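Local coordinates for protein PES4 (Saccharomyces cerevisiae S288C, PDB 6EZ7) that probably binds RNA, including mRNA 3'-UTRs and poly(A) or poly(U) tracts, and is represented here by its third RNA recognition motif, at residues 23-28 and 46-51. Numbering follows the deposited sequence.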
ATOM      1  N   SER A  23       4.400   1.321  -8.249  1.00 19.25           N
ATOM      2  CA  SER A  23       4.242   2.059  -9.501  1.00 21.63           C
ATOM      3  C   SER A  23       4.196   1.108 -10.691  1.00 28.84           C
ATOM      4  O   SER A  23       3.933   1.524 -11.821  1.00 34.19           O
ATOM      5  CB  SER A  23       5.374   3.066  -9.694  1.00 25.58           C
ATOM      6  OG  SER A  23       5.394   4.014  -8.642  1.00 37.83           O
ATOM      7  N   GLU A  24       4.450  -0.170 -10.436  1.00 26.07           N
ATOM      8  CA  GLU A  24       4.441  -1.172 -11.496  1.00 31.84           C
ATOM      9  C   GLU A  24       3.039  -1.427 -12.044  1.00 38.49           C
ATOM     10  O   GLU A  24       2.889  -1.940 -13.150  1.00 34.59           O
ATOM     11  CB  GLU A  24       5.048  -2.484 -10.996  1.00 31.94           C
ATOM     12  CG  GLU A  24       6.525  -2.384 -10.644  1.00 49.41           C
ATOM     13  CD  GLU A  24       7.377  -1.925 -11.817  1.00 71.40           C
ATOM     14  OE1 GLU A  24       7.118  -2.370 -12.957  1.00 74.90           O
ATOM     15  OE2 GLU A  24       8.304  -1.115 -11.600  1.00 81.32           O
ATOM     16  N   VAL A  25       2.014  -1.073 -11.272  1.00 26.54           N
ATOM     17  CA  VAL A  25       0.639  -1.296 -11.707  1.00 30.97           C
ATOM     18  C   VAL A  25       0.036  -0.047 -12.339  1.00 36.19           C
ATOM     19  O   VAL A  25      -0.955  -0.126 -13.068  1.00 41.45           O
ATOM     20  CB  VAL A  25      -0.258  -1.745 -10.539  1.00 36.37           C
ATOM     21  CG1 VAL A  25       0.213  -3.080  -9.995  1.00 45.40           C
ATOM     22  CG2 VAL A  25      -0.252  -0.708  -9.451  1.00 31.27           C
ATOM     23  N   GLY A  26       0.637   1.104 -12.062  1.00 27.59           N
ATOM     24  CA  GLY A  26       0.141   2.364 -12.583  1.00 22.74           C
ATOM     25  C   GLY A  26       0.694   3.537 -11.802  1.00 26.34           C
ATOM     26  O   GLY A  26       1.281   3.346 -10.738  1.00 26.89           O
ATOM     27  N   PRO A  27       0.509   4.758 -12.327  1.00 28.93           N
ATOM     28  CA  PRO A  27       1.045   5.987 -11.731  1.00 30.22           C
ATOM     29  C   PRO A  27       0.508   6.234 -10.326  1.00 32.69           C
ATOM     30  O   PRO A  27      -0.698   6.157 -10.105  1.00 29.50           O
ATOM     31  CB  PRO A  27       0.569   7.087 -12.689  1.00 26.71           C
ATOM     32  CG  PRO A  27       0.218   6.379 -13.959  1.00 39.24           C
ATOM     33  CD  PRO A  27      -0.279   5.034 -13.542  1.00 35.27           C
ATOM     34  N   ILE A  28       1.398   6.538  -9.392  1.00 35.44           N
ATOM     35  CA  ILE A  28       0.990   6.811  -8.022  1.00 32.46           C
ATOM     36  C   ILE A  28       0.783   8.305  -7.796  1.00 31.84           C
ATOM     37  O   ILE A  28       1.657   9.118  -8.100  1.00 31.65           O
ATOM     38  CB  ILE A  28       2.025   6.278  -7.019  1.00 27.24           C
ATOM     39  CG1 ILE A  28       2.013   4.748  -7.019  1.00 24.93           C
ATOM     40  CG2 ILE A  28       1.726   6.802  -5.626  1.00 33.23           C
ATOM     41  CD1 ILE A  28       3.131   4.123  -6.208  1.00 25.41           C
ATOM     42  N   VAL A  46      -1.395   4.388  -0.011  1.00 19.30           N
ATOM     43  CA  VAL A  46      -1.050   4.731  -1.385  1.00 18.32           C
ATOM     44  C   VAL A  46      -2.281   5.092  -2.190  1.00 23.76           C
ATOM     45  O   VAL A  46      -3.266   4.349  -2.210  1.00 21.03           O
ATOM     46  CB  VAL A  46      -0.313   3.578  -2.084  1.00 19.52           C
ATOM     47  CG1 VAL A  46      -0.043   3.920  -3.546  1.00 23.35           C
ATOM     48  CG2 VAL A  46       0.982   3.282  -1.361  1.00 19.80           C
ATOM     49  N   THR A  47      -2.218   6.238  -2.855  1.00 24.00           N
ATOM     50  CA  THR A  47      -3.307   6.682  -3.707  1.00 23.46           C
ATOM     51  C   THR A  47      -2.870   6.698  -5.169  1.00 20.12           C
ATOM     52  O   THR A  47      -1.872   7.321  -5.525  1.00 21.91           O
ATOM     53  CB  THR A  47      -3.805   8.073  -3.300  1.00 28.25           C
ATOM     54  OG1 THR A  47      -4.293   8.023  -1.954  1.00 27.88           O
ATOM     55  CG2 THR A  47      -4.932   8.519  -4.215  1.00 36.65           C
ATOM     56  N   TYR A  48      -3.626   6.002  -6.007  1.00 21.16           N
ATOM     57  CA  TYR A  48      -3.335   5.938  -7.431  1.00 19.82           C
ATOM     58  C   TYR A  48      -4.059   7.033  -8.202  1.00 22.14           C
ATOM     59  O   TYR A  48      -5.138   7.471  -7.807  1.00 27.97           O
ATOM     60  CB  TYR A  48      -3.716   4.564  -7.985  1.00 25.50           C
ATOM     61  CG  TYR A  48      -2.728   3.492  -7.592  1.00 23.15           C
ATOM     62  CD1 TYR A  48      -1.582   3.278  -8.344  1.00 22.16           C
ATOM     63  CD2 TYR A  48      -2.928   2.711  -6.463  1.00 22.02           C
ATOM     64  CE1 TYR A  48      -0.664   2.310  -7.987  1.00 19.95           C
ATOM     65  CE2 TYR A  48      -2.016   1.734  -6.098  1.00 17.62           C
ATOM     66  CZ  TYR A  48      -0.888   1.538  -6.867  1.00 20.03           C
ATOM     67  OH  TYR A  48       0.023   0.571  -6.512  1.00 20.13           O
ATOM     68  N   LYS A  49      -3.458   7.477  -9.300  1.00 29.73           N
ATOM     69  CA  LYS A  49      -4.112   8.440 -10.175  1.00 36.94           C
ATOM     70  C   LYS A  49      -5.332   7.797 -10.822  1.00 38.14           C
ATOM     71  O   LYS A  49      -6.410   8.389 -10.865  1.00 39.71           O
ATOM     72  CB  LYS A  49      -3.145   8.957 -11.242  1.00 39.83           C
ATOM     73  CG  LYS A  49      -1.948   9.708 -10.671  1.00 55.16           C
ATOM     74  CD  LYS A  49      -1.197  10.478 -11.748  1.00 62.58           C
ATOM     75  CE  LYS A  49      -0.077  11.313 -11.147  1.00 66.45           C
ATOM     76  NZ  LYS A  49       0.798  11.909 -12.194  1.00 66.60           N
ATOM     77  N   ASN A  50      -5.153   6.572 -11.310  1.00 28.14           N
ATOM     78  CA  ASN A  50      -6.231   5.835 -11.954  1.00 31.45           C
ATOM     79  C   ASN A  50      -6.818   4.789 -11.017  1.00 32.21           C
ATOM     80  O   ASN A  50      -6.099   3.939 -10.493  1.00 31.94           O
ATOM     81  CB  ASN A  50      -5.729   5.174 -13.239  1.00 36.42           C
ATOM     82  CG  ASN A  50      -5.161   6.178 -14.223  1.00 49.65           C
ATOM     83  OD1 ASN A  50      -5.800   7.183 -14.540  1.00 55.67           O
ATOM     84  ND2 ASN A  50      -3.949   5.918 -14.703  1.00 55.41           N
ATOM     85  N   SER A  51      -8.130   4.860 -10.815  1.00 37.27           N
ATOM     86  CA  SER A  51      -8.827   3.989  -9.873  1.00 38.01           C
ATOM     87  C   SER A  51      -8.584   2.509 -10.153  1.00 41.67           C
ATOM     88  O   SER A  51      -8.471   1.706  -9.227  1.00 39.77           O
ATOM     89  CB  SER A  51     -10.328   4.278  -9.904  1.00 47.18           C
ATOM     90  OG  SER A  51     -10.577   5.670  -9.827  1.00 55.81           O
TER
HETATM   91  O   HOH W   1      -2.770   5.103 -11.465  1.00 32.03           O
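I28 and Y48 form an antiparallel, non-hydrogen-bonded pair, CA atoms 4.5 Å apart and side chains diverging, and next to it K49 N donates a nearly straight bond (172°) to P27 O, 3.2 Å away. The same oxygen accepts a hydrogen bond from a water, which accepts one from N50 N, so two donors hold P27 O where strand 42-48 ends. The Y48 ring extends alongside the 23-28 loop: G26 O lies in the ring plane at its edge, 3.5 Å from CE1, and V25 CG2 presses on the phenol end, 3.2 Å from OH. I28 CG1, anti to the carbonyl carbon (chi1 -69°), comes obliquely to within 3.7 Å of Y48 CE1. In this RNA recognition motif the loop leads from helix 15-22 into edge strand 28-33, and Y48 OH ties back to that helix through F22 O, while A57 of helix 51-61 touches the tyrosine. An alanine at Y48 would probably open a gap beside V25 and I28 and leave F22 O without its hydroxyl partner. On the side covered by helix 15-22, I28 CG2 packs on V46 CG1 at 4.0 Å. The extended K49 chain runs past the P27 ring, CD lying 3.9 Å from P27 CB.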